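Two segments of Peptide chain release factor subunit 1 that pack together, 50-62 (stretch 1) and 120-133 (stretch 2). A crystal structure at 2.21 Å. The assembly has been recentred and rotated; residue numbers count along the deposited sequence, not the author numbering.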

ATOM      1  N   GLY A  50      22.457   3.868 -13.606  1.00 55.44           N
ATOM      2  CA  GLY A  50      23.295   3.269 -12.591  1.00 34.66           C
ATOM      3  C   GLY A  50      23.772   4.302 -11.596  1.00 35.12           C
ATOM      4  O   GLY A  50      23.962   5.470 -11.933  1.00120.26           O
ATOM      5  N   GLU A  51      23.961   3.859 -10.361  1.00 63.23           N
ATOM      6  CA  GLU A  51      24.338   4.739  -9.268  1.00 41.61           C
ATOM      7  C   GLU A  51      25.565   5.593  -9.569  1.00 79.22           C
ATOM      8  O   GLU A  51      25.520   6.819  -9.437  1.00 45.05           O
ATOM      9  CB  GLU A  51      24.579   3.916  -8.006  1.00 51.44           C
ATOM     10  CG  GLU A  51      25.069   4.723  -6.831  1.00 42.41           C
ATOM     11  CD  GLU A  51      25.447   3.840  -5.682  1.00 68.62           C
ATOM     12  OE1 GLU A  51      24.843   2.749  -5.564  1.00 62.17           O
ATOM     13  OE2 GLU A  51      26.346   4.231  -4.910  1.00 53.61           O
ATOM     14  N   SER A  52      26.657   4.948  -9.969  1.00 56.95           N
ATOM     15  CA  SER A  52      27.923   5.655 -10.164  1.00 79.34           C
ATOM     16  C   SER A  52      27.845   6.663 -11.316  1.00 51.65           C
ATOM     17  O   SER A  52      28.227   7.827 -11.156  1.00 49.76           O
ATOM     18  CB  SER A  52      29.077   4.670 -10.381  1.00 65.82           C
ATOM     19  OG  SER A  52      30.338   5.283 -10.137  1.00 84.96           O
ATOM     20  N   GLN A  53      27.324   6.217 -12.461  1.00144.36           N
ATOM     21  CA  GLN A  53      27.275   7.047 -13.668  1.00 52.41           C
ATOM     22  C   GLN A  53      26.319   8.232 -13.545  1.00 71.25           C
ATOM     23  O   GLN A  53      26.622   9.338 -13.989  1.00 49.10           O
ATOM     24  CB  GLN A  53      26.899   6.209 -14.895  1.00 71.01           C
ATOM     25  CG  GLN A  53      27.210   6.893 -16.230  1.00 44.06           C
ATOM     26  CD  GLN A  53      26.465   6.263 -17.396  1.00 49.40           C
ATOM     27  OE1 GLN A  53      25.453   5.594 -17.205  1.00106.65           O
ATOM     28  NE2 GLN A  53      26.961   6.482 -18.608  1.00 44.11           N
ATOM     29  N   VAL A  54      25.155   8.001 -12.954  1.00 42.63           N
ATOM     30  CA  VAL A  54      24.199   9.075 -12.774  1.00 34.60           C
ATOM     31  C   VAL A  54      24.637  10.048 -11.672  1.00 44.87           C
ATOM     32  O   VAL A  54      24.377  11.247 -11.764  1.00 48.48           O
ATOM     33  CB  VAL A  54      22.789   8.524 -12.523  1.00 30.75           C
ATOM     34  CG1 VAL A  54      21.882   9.606 -11.951  1.00 55.68           C
ATOM     35  CG2 VAL A  54      22.217   7.971 -13.818  1.00 37.86           C
ATOM     36  N   ARG A  55      25.334   9.546 -10.653  1.00 75.36           N
ATOM     37  CA  ARG A  55      25.794  10.410  -9.560  1.00 30.43           C
ATOM     38  C   ARG A  55      26.695  11.532 -10.059  1.00 49.59           C
ATOM     39  O   ARG A  55      26.489  12.696  -9.719  1.00 68.28           O
ATOM     40  CB  ARG A  55      26.518   9.624  -8.452  1.00 38.72           C
ATOM     41  CG  ARG A  55      26.962  10.518  -7.295  1.00 42.49           C
ATOM     42  CD  ARG A  55      27.586   9.754  -6.133  1.00 63.33           C
ATOM     43  NE  ARG A  55      26.601   9.059  -5.308  1.00 54.40           N
ATOM     44  CZ  ARG A  55      26.375   7.749  -5.364  1.00110.53           C
ATOM     45  NH1 ARG A  55      25.468   7.190  -4.577  1.00 52.94           N
ATOM     46  NH2 ARG A  55      27.060   6.994  -6.210  1.00 47.25           N
ATOM     47  N   ALA A  56      27.685  11.172 -10.871  1.00 48.93           N
ATOM     48  CA  ALA A  56      28.684  12.119 -11.362  1.00 65.80           C
ATOM     49  C   ALA A  56      28.099  13.222 -12.247  1.00106.91           C
ATOM     50  O   ALA A  56      28.644  14.325 -12.335  1.00 45.22           O
ATOM     51  CB  ALA A  56      29.794  11.375 -12.100  1.00 42.86           C
ATOM     52  N   ASN A  57      26.992  12.920 -12.910  1.00 63.81           N
ATOM     53  CA  ASN A  57      26.355  13.902 -13.767  1.00 37.48           C
ATOM     54  C   ASN A  57      25.591  14.921 -12.938  1.00 57.47           C
ATOM     55  O   ASN A  57      25.600  16.113 -13.242  1.00 42.94           O
ATOM     56  CB  ASN A  57      25.453  13.215 -14.787  1.00 52.27           C
ATOM     57  CG  ASN A  57      26.243  12.556 -15.905  1.00 47.16           C
ATOM     58  OD1 ASN A  57      26.325  11.330 -15.986  1.00 51.26           O
ATOM     59  ND2 ASN A  57      26.845  13.372 -16.762  1.00 41.60           N
ATOM     60  N   LEU A  58      24.956  14.446 -11.871  1.00 52.55           N
ATOM     61  CA  LEU A  58      24.235  15.326 -10.955  1.00 36.35           C
ATOM     62  C   LEU A  58      25.176  16.321 -10.295  1.00 33.69           C
ATOM     63  O   LEU A  58      24.795  17.459 -10.003  1.00 53.57           O
ATOM     64  CB  LEU A  58      23.523  14.505  -9.884  1.00 47.29           C
ATOM     65  CG  LEU A  58      22.254  13.797 -10.349  1.00 43.99           C
ATOM     66  CD1 LEU A  58      21.883  12.676  -9.394  1.00 48.77           C
ATOM     67  CD2 LEU A  58      21.115  14.790 -10.489  1.00 39.48           C
ATOM     68  N   GLU A  59      26.409  15.878 -10.060  1.00 61.77           N
ATOM     69  CA  GLU A  59      27.416  16.700  -9.395  1.00122.03           C
ATOM     70  C   GLU A  59      28.028  17.721 -10.348  1.00 47.29           C
ATOM     71  O   GLU A  59      28.935  18.462  -9.983  1.00 53.29           O
ATOM     72  CB  GLU A  59      28.497  15.825  -8.749  1.00 42.20           C
ATOM     73  CG  GLU A  59      27.955  14.929  -7.629  1.00 64.50           C
ATOM     74  CD  GLU A  59      29.007  14.019  -7.015  1.00 74.98           C
ATOM     75  OE1 GLU A  59      30.030  13.755  -7.684  1.00 49.80           O
ATOM     76  OE2 GLU A  59      28.803  13.559  -5.866  1.00 56.03           O
ATOM     77  N   ILE A  60      27.512  17.765 -11.567  1.00 53.63           N
ATOM     78  CA  ILE A  60      27.928  18.780 -12.514  1.00 61.92           C
ATOM     79  C   ILE A  60      26.707  19.383 -13.189  1.00 68.55           C
ATOM     80  O   ILE A  60      26.808  20.008 -14.246  1.00 78.03           O
ATOM     81  CB  ILE A  60      28.924  18.225 -13.550  1.00 53.40           C
ATOM     82  CG1 ILE A  60      28.317  17.072 -14.340  1.00 50.21           C
ATOM     83  CG2 ILE A  60      30.170  17.737 -12.859  1.00 50.45           C
ATOM     84  CD1 ILE A  60      29.208  16.598 -15.459  1.00 40.02           C
ATOM     85  N   ASN A  61      25.549  19.179 -12.569  1.00 53.99           N
ATOM     86  CA  ASN A  61      24.333  19.868 -12.984  1.00 48.50           C
ATOM     87  C   ASN A  61      23.926  19.544 -14.412  1.00 42.80           C
ATOM     88  O   ASN A  61      23.244  20.338 -15.058  1.00 43.82           O
ATOM     89  CB  ASN A  61      24.536  21.378 -12.851  1.00 33.31           C
ATOM     90  CG  ASN A  61      25.255  21.753 -11.574  1.00 47.05           C
ATOM     91  OD1 ASN A  61      24.790  21.450 -10.475  1.00 55.74           O
ATOM     92  ND2 ASN A  61      26.395  22.414 -11.710  1.00 77.41           N
ATOM     93  N   SER A  62      24.350  18.381 -14.900  1.00 48.76           N
ATOM     94  CA  SER A  62      24.100  17.986 -16.290  1.00120.91           C
ATOM     95  C   SER A  62      22.801  17.203 -16.493  1.00 39.39           C
ATOM     96  O   SER A  62      22.429  16.890 -17.627  1.00 58.89           O
ATOM     97  CB  SER A  62      25.278  17.176 -16.844  1.00 41.62           C
ATOM     98  OG  SER A  62      25.372  15.901 -16.231  1.00 44.43           O
TER
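Stretch 2 (120-133) DIVDEFSELADKSN

Stretch 2 lies on stretch 1 as one helix beside another, both running the same way, with an apolar core, a salt bridge alongside it, and a lysine-asparagine hydrogen bond near the C-terminal end. Helix 121-131 crosses helix 51-58 at 30°, and their axes approach to 10.0 Å. The backbones converge toward their C-terminal ends: the CA atoms of Glu51 and Ile121 are 8.6 Å apart, those of Arg55 and Phe125 7.2 Å, those of Leu58 and Leu128 5.9 Å, and those of Asn61 and Ser132 4.7 Å. Between the wide and narrow ends, the large ring of Phe125 fills the gap as a knob among Glu51, Val54, Arg55 and Leu58. Its ring carbon CD2 lies 4.0 Å from CD1 of Leu58, and CE2 lies 4.3 Å from CG1 of Val54.

Arg55 spans the gap with its long side chain. Its NE donates to OE2 of Glu124 at 2.7 Å and its NH1 to OE1 of Glu124 at 3.2 Å, a two-pronged salt bridge. Within its own helix it also pairs with Glu51, NH1 to OE2 at 3.1 Å, so two carboxylates share its charge. A water donates to both OE2 of Glu59 and OE2 of Glu124, linking two acids that could not bond directly if both are ionised.

Leu58 points toward stretch 2 and is the most extensively covered residue. Its CB meets CB of Leu128, which points back toward it, at 3.8 Å; branched apolar side chains suit this close level, filling space without polar groups to satisfy. Its CD2 is 4.3 Å from CB of Ala129, whose small side chain points away.

Lys131, at the end of its helix, reaches across so that its NZ donates to OD1 of Asn61, beyond helix 51-58, at 2.7 Å. Asn61 has positive phi, a conformation asparagine tolerates well. Small Ser132 suits the narrow end, its CB only 3.3 Å from CA of Asn61.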

ATOM      1  N   ASP A 120      19.528   7.455   2.617  1.00 52.81           N
ATOM      2  CA  ASP A 120      19.034   6.579   1.565  1.00 57.84           C
ATOM      3  C   ASP A 120      19.517   7.161   0.244  1.00 47.42           C
ATOM      4  O   ASP A 120      19.681   8.374   0.131  1.00 54.46           O
ATOM      5  CB  ASP A 120      17.506   6.523   1.597  1.00 54.93           C
ATOM      6  CG  ASP A 120      16.931   5.478   0.647  1.00121.75           C
ATOM      7  OD1 ASP A 120      17.699   4.784  -0.054  1.00 69.92           O
ATOM      8  OD2 ASP A 120      15.691   5.350   0.602  1.00147.68           O
ATOM      9  N   ILE A 121      19.758   6.316  -0.750  1.00 50.73           N
ATOM     10  CA  ILE A 121      20.210   6.815  -2.050  1.00 87.70           C
ATOM     11  C   ILE A 121      19.194   7.762  -2.709  1.00100.80           C
ATOM     12  O   ILE A 121      19.564   8.832  -3.194  1.00 55.25           O
ATOM     13  CB  ILE A 121      20.618   5.669  -3.008  1.00 59.69           C
ATOM     14  CG1 ILE A 121      22.024   5.191  -2.664  1.00 58.55           C
ATOM     15  CG2 ILE A 121      20.603   6.133  -4.457  1.00 44.82           C
ATOM     16  CD1 ILE A 121      23.061   6.279  -2.767  1.00 34.18           C
ATOM     17  N   VAL A 122      17.921   7.380  -2.710  1.00 50.73           N
ATOM     18  CA  VAL A 122      16.873   8.223  -3.291  1.00 57.23           C
ATOM     19  C   VAL A 122      16.857   9.640  -2.706  1.00 64.18           C
ATOM     20  O   VAL A 122      16.488  10.594  -3.389  1.00 60.05           O
ATOM     21  CB  VAL A 122      15.474   7.566  -3.194  1.00 47.33           C
ATOM     22  CG1 VAL A 122      15.403   6.621  -2.013  1.00 88.82           C
ATOM     23  CG2 VAL A 122      14.387   8.616  -3.118  1.00 42.04           C
ATOM     24  N   ASP A 123      17.274   9.775  -1.450  1.00 58.34           N
ATOM     25  CA  ASP A 123      17.439  11.089  -0.836  1.00 61.58           C
ATOM     26  C   ASP A 123      18.525  11.877  -1.560  1.00112.81           C
ATOM     27  O   ASP A 123      18.247  12.890  -2.203  1.00107.72           O
ATOM     28  CB  ASP A 123      17.830  10.955   0.639  1.00131.00           C
ATOM     29  CG  ASP A 123      16.635  10.927   1.573  1.00 81.16           C
ATOM     30  OD1 ASP A 123      15.538  10.496   1.152  1.00124.25           O
ATOM     31  OD2 ASP A 123      16.806  11.331   2.743  1.00 72.18           O
ATOM     32  N   GLU A 124      19.762  11.396  -1.445  1.00105.89           N
ATOM     33  CA  GLU A 124      20.934  12.074  -1.995  1.00 94.78           C
ATOM     34  C   GLU A 124      20.720  12.549  -3.426  1.00 55.82           C
ATOM     35  O   GLU A 124      21.119  13.656  -3.789  1.00 71.26           O
ATOM     36  CB  GLU A 124      22.158  11.154  -1.940  1.00 40.23           C
ATOM     37  CG  GLU A 124      23.374  11.697  -2.686  1.00 67.89           C
ATOM     38  CD  GLU A 124      24.361  10.605  -3.077  1.00104.15           C
ATOM     39  OE1 GLU A 124      24.105   9.427  -2.754  1.00 79.82           O
ATOM     40  OE2 GLU A 124      25.392  10.918  -3.711  1.00 72.10           O
ATOM     41  N   PHE A 125      20.090  11.701  -4.233  1.00 52.38           N
ATOM     42  CA  PHE A 125      19.935  11.966  -5.658  1.00 38.45           C
ATOM     43  C   PHE A 125      18.867  13.018  -5.933  1.00 50.94           C
ATOM     44  O   PHE A 125      18.927  13.725  -6.937  1.00 58.28           O
ATOM     45  CB  PHE A 125      19.660  10.661  -6.418  1.00 58.51           C
ATOM     46  CG  PHE A 125      20.882   9.779  -6.576  1.00 71.61           C
ATOM     47  CD1 PHE A 125      21.810   9.660  -5.551  1.00 54.79           C
ATOM     48  CD2 PHE A 125      21.096   9.063  -7.745  1.00 68.69           C
ATOM     49  CE1 PHE A 125      22.927   8.850  -5.694  1.00101.77           C
ATOM     50  CE2 PHE A 125      22.211   8.250  -7.890  1.00 49.44           C
ATOM     51  CZ  PHE A 125      23.125   8.147  -6.864  1.00 49.12           C
ATOM     52  N   SER A 126      17.905  13.129  -5.023  1.00 66.51           N
ATOM     53  CA  SER A 126      16.869  14.151  -5.117  1.00 45.78           C
ATOM     54  C   SER A 126      17.390  15.504  -4.632  1.00 57.86           C
ATOM     55  O   SER A 126      17.014  16.552  -5.161  1.00 57.64           O
ATOM     56  CB  SER A 126      15.649  13.731  -4.306  1.00 44.97           C
ATOM     57  OG  SER A 126      15.167  12.483  -4.765  1.00 53.55           O
ATOM     58  N   GLU A 127      18.261  15.464  -3.626  1.00 62.58           N
ATOM     59  CA  GLU A 127      18.943  16.657  -3.133  1.00 41.39           C
ATOM     60  C   GLU A 127      19.776  17.285  -4.252  1.00 42.14           C
ATOM     61  O   GLU A 127      19.734  18.495  -4.466  1.00 88.64           O
ATOM     62  CB  GLU A 127      19.849  16.302  -1.946  1.00 87.40           C
ATOM     63  CG  GLU A 127      19.149  15.582  -0.788  1.00130.60           C
ATOM     64  CD  GLU A 127      20.130  15.003   0.231  1.00170.15           C
ATOM     65  OE1 GLU A 127      19.702  14.669   1.359  1.00 71.61           O
ATOM     66  OE2 GLU A 127      21.332  14.881  -0.097  1.00129.39           O
ATOM     67  N   LEU A 128      20.534  16.453  -4.960  1.00 49.66           N
ATOM     68  CA  LEU A 128      21.352  16.925  -6.070  1.00 45.84           C
ATOM     69  C   LEU A 128      20.490  17.350  -7.250  1.00 73.82           C
ATOM     70  O   LEU A 128      20.741  18.386  -7.861  1.00100.12           O
ATOM     71  CB  LEU A 128      22.335  15.844  -6.512  1.00 38.30           C
ATOM     72  CG  LEU A 128      23.230  15.281  -5.419  1.00 34.67           C
ATOM     73  CD1 LEU A 128      24.229  14.323  -6.024  1.00 56.02           C
ATOM     74  CD2 LEU A 128      23.929  16.414  -4.702  1.00 69.24           C
ATOM     75  N   ALA A 129      19.484  16.543  -7.582  1.00 75.78           N
ATOM     76  CA  ALA A 129      18.553  16.906  -8.641  1.00 67.88           C
ATOM     77  C   ALA A 129      18.035  18.310  -8.384  1.00 70.42           C
ATOM     78  O   ALA A 129      18.182  19.199  -9.221  1.00101.93           O
ATOM     79  CB  ALA A 129      17.398  15.920  -8.714  1.00 53.43           C
ATOM     80  N   ASP A 130      17.440  18.505  -7.212  1.00 51.62           N
ATOM     81  CA  ASP A 130      16.862  19.791  -6.848  1.00 65.33           C
ATOM     82  C   ASP A 130      17.892  20.906  -7.025  1.00 52.27           C
ATOM     83  O   ASP A 130      17.601  21.966  -7.584  1.00 77.27           O
ATOM     84  CB  ASP A 130      16.363  19.750  -5.403  1.00 73.36           C
ATOM     85  CG  ASP A 130      15.115  20.584  -5.192  1.00162.92           C
ATOM     86  OD1 ASP A 130      14.035  20.173  -5.675  1.00199.82           O
ATOM     87  OD2 ASP A 130      15.216  21.642  -4.535  1.00 76.06           O
ATOM     88  N   LYS A 131      19.101  20.647  -6.541  1.00 77.44           N
ATOM     89  CA  LYS A 131      20.221  21.572  -6.687  1.00130.95           C
ATOM     90  C   LYS A 131      20.365  22.107  -8.119  1.00 69.57           C
ATOM     91  O   LYS A 131      20.354  23.322  -8.331  1.00 56.20           O
ATOM     92  CB  LYS A 131      21.514  20.903  -6.190  1.00 48.40           C
ATOM     93  CG  LYS A 131      22.738  21.044  -7.088  1.00 77.15           C
ATOM     94  CD  LYS A 131      23.771  19.974  -6.732  1.00 80.66           C
ATOM     95  CE  LYS A 131      24.690  19.639  -7.905  1.00 42.83           C
ATOM     96  NZ  LYS A 131      25.801  20.616  -8.063  1.00 64.82           N
ATOM     97  N   SER A 132      20.467  21.202  -9.093  1.00164.23           N
ATOM     98  CA  SER A 132      20.726  21.590 -10.482  1.00 67.11           C
ATOM     99  C   SER A 132      19.456  21.813 -11.304  1.00 45.27           C
ATOM    100  O   SER A 132      19.512  21.878 -12.530  1.00 57.81           O
ATOM    101  CB  SER A 132      21.649  20.572 -11.181  1.00 92.30           C
ATOM    102  OG  SER A 132      21.002  19.336 -11.452  1.00 67.12           O
ATOM    103  N   ASN A 133      18.318  21.937 -10.627  1.00 75.22           N
ATOM    104  CA  ASN A 133      17.033  22.123 -11.300  1.00 50.20           C
ATOM    105  C   ASN A 133      16.599  20.933 -12.143  1.00 67.88           C
ATOM    106  O   ASN A 133      15.660  21.035 -12.938  1.00 78.94           O
ATOM    107  CB  ASN A 133      17.045  23.382 -12.164  1.00 55.20           C
ATOM    108  CG  ASN A 133      16.186  24.478 -11.595  1.00 59.79           C
ATOM    109  OD1 ASN A 133      15.547  25.224 -12.336  1.00 71.20           O
ATOM    110  ND2 ASN A 133      16.153  24.577 -10.270  1.00 50.51           N
TER
HETATM  111  O   HOH W   1      26.682  13.796  -4.080  1.00 51.56           O